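Local atomic coordinates of D-alanyl-lipoteichoic acid synthetase (PDB entry 3BMA), a protein that probably takes part in the D-alanylation of lipoteichoic acid during cell-wall biogenesis in Streptococcus pneumoniae. Residues C[142-145]-C[146-150]. The protein carries 1 engineered substitution. Numbering follows the deposited sequence.
Sequences ASQY and AATRL
Tyr145 and Arg149 run alongside each other, one turn apart on helix 141-153. Arg149 sets CG over one face of the tyrosine ring, 3.9 Å from the ring centroid and displaced toward the rim where CZ lies, a CH-pi contact made by the aliphatic part of the arginine. Tyr145 extends CG anti to the backbone N (chi1 175°), which carries the ring along the helix toward Arg149, while bends at chi2 and chi3 of the arginine leave the guanidinium and ring planes 25° apart. Tyr145 OH and Arg149 NE come to 3.3 Å at an angle too poor for a hydrogen bond.

On the neighbouring flank, Thr148 OG1 donates to Gln144 O at 2.7 Å, and Thr148 N reaches the same oxygen at 3.3 Å, so one carbonyl accepts two bonds. Threonine suits this place because its short, branched side chain lets the hydroxyl fold back onto the preceding turn. Behind these pairs runs the regular alpha-helical ladder: Ala146 N to Ala142 O, Ala147 N to Ser143 O, and Arg149 N to Tyr145 O at 3.0 Å.

Farther out, the small methyls of Ala146 and Ala147 let other helices come close, Ala146 meeting Tyr87 and Phe88 of helix 83-90 and Ala147 meeting Val163 and Leu166 of helix 160-167, where Gln144 NE2 is also hydrogen-bonded to Ala167 O. Tyr145 OH is hydrogen-bonded to Asp277 OD1 on helix 274-287, while Arg149 NH2 forms a salt bridge with OD2 of the same carboxylate. With both its oxygens engaged, that carboxylate would probably stay ionised, balancing the arginine's charge and tying this helix to helix 274-287.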
loop_
_atom_site.group_PDB
_atom_site.type_symbol
_atom_site.label_atom_id
_atom_site.label_comp_id
_atom_site.label_asym_id
_atom_site.label_seq_id
_atom_site.Cartn_x
_atom_site.Cartn_y
_atom_site.Cartn_z
ATOM N N ALA C 142 13.317 -16.644 -19.645
ATOM C CA ALA C 142 12.096 -17.419 -19.430
ATOM C C ALA C 142 10.905 -16.523 -19.068
ATOM O O ALA C 142 9.795 -16.750 -19.542
ATOM C CB ALA C 142 12.318 -18.481 -18.362
ATOM N N SER C 143 11.151 -15.501 -18.247
ATOM C CA SER C 143 10.108 -14.559 -17.836
ATOM C C SER C 143 9.705 -13.630 -18.976
ATOM O O SER C 143 8.532 -13.305 -19.124
ATOM C CB SER C 143 10.558 -13.738 -16.624
ATOM O OG SER C 143 11.241 -12.554 -17.011
ATOM N N GLN C 144 10.689 -13.208 -19.769
ATOM C CA GLN C 144 10.460 -12.320 -20.905
ATOM C C GLN C 144 9.690 -13.019 -22.027
ATOM O O GLN C 144 8.805 -12.422 -22.642
ATOM C CB GLN C 144 11.794 -11.767 -21.423
ATOM C CG GLN C 144 11.678 -10.661 -22.479
ATOM C CD GLN C 144 11.708 -11.183 -23.907
ATOM O OE1 GLN C 144 12.569 -11.984 -24.274
ATOM N NE2 GLN C 144 10.766 -10.722 -24.724
ATOM N N TYR C 145 10.030 -14.282 -22.283
ATOM C CA TYR C 145 9.373 -15.049 -23.333
ATOM C C TYR C 145 7.925 -15.400 -22.969
ATOM O O TYR C 145 7.027 -15.284 -23.807
ATOM C CB TYR C 145 10.175 -16.316 -23.710
ATOM C CG TYR C 145 9.435 -17.180 -24.706
ATOM C CD1 TYR C 145 9.378 -16.829 -26.053
ATOM C CD2 TYR C 145 8.747 -18.321 -24.291
ATOM C CE1 TYR C 145 8.674 -17.603 -26.961
ATOM C CE2 TYR C 145 8.042 -19.098 -25.189
ATOM C CZ TYR C 145 8.006 -18.733 -26.517
ATOM O OH TYR C 145 7.291 -19.503 -27.406
ATOM N N ALA C 146 7.710 -15.830 -21.729
ATOM C CA ALA C 146 6.386 -16.267 -21.273
ATOM C C ALA C 146 5.393 -15.114 -21.169
ATOM O O ALA C 146 4.191 -15.307 -21.367
ATOM C CB ALA C 146 6.494 -17.001 -19.941
ATOM N N ALA C 147 5.905 -13.921 -20.856
ATOM C CA ALA C 147 5.098 -12.703 -20.833
ATOM C C ALA C 147 4.645 -12.343 -22.234
ATOM O O ALA C 147 3.504 -11.923 -22.431
ATOM C CB ALA C 147 5.884 -11.555 -20.228
ATOM N N THR C 148 5.558 -12.504 -23.194
ATOM C CA THR C 148 5.298 -12.250 -24.610
ATOM C C THR C 148 4.197 -13.174 -25.121
ATOM O O THR C 148 3.276 -12.725 -25.801
ATOM C CB THR C 148 6.583 -12.438 -25.450
ATOM O OG1 THR C 148 7.636 -11.642 -24.894
ATOM C CG2 THR C 148 6.366 -12.038 -26.905
ATOM N N ARG C 149 4.287 -14.454 -24.768
ATOM C CA ARG C 149 3.273 -15.434 -25.150
ATOM C C ARG C 149 1.915 -15.153 -24.519
ATOM O O ARG C 149 0.887 -15.441 -25.127
ATOM C CB ARG C 149 3.728 -16.854 -24.811
ATOM C CG ARG C 149 4.892 -17.333 -25.648
ATOM C CD ARG C 149 4.487 -17.573 -27.087
ATOM N NE ARG C 149 4.021 -18.938 -27.300
ATOM C CZ ARG C 149 3.364 -19.340 -28.382
ATOM N NH1 ARG C 149 3.084 -18.480 -29.353
ATOM N NH2 ARG C 149 2.985 -20.604 -28.496
ATOM N N LEU C 150 1.919 -14.584 -23.312
ATOM C CA LEU C 150 0.684 -14.207 -22.621
ATOM C C LEU C 150 -0.048 -13.052 -23.299
ATOM O O LEU C 150 -1.268 -13.090 -23.442
ATOM C CB LEU C 150 0.951 -13.870 -21.151
ATOM C CG LEU C 150 0.611 -14.929 -20.101
ATOM C CD1 LEU C 150 0.915 -14.383 -18.722
ATOM C CD2 LEU C 150 -0.840 -15.358 -20.188
#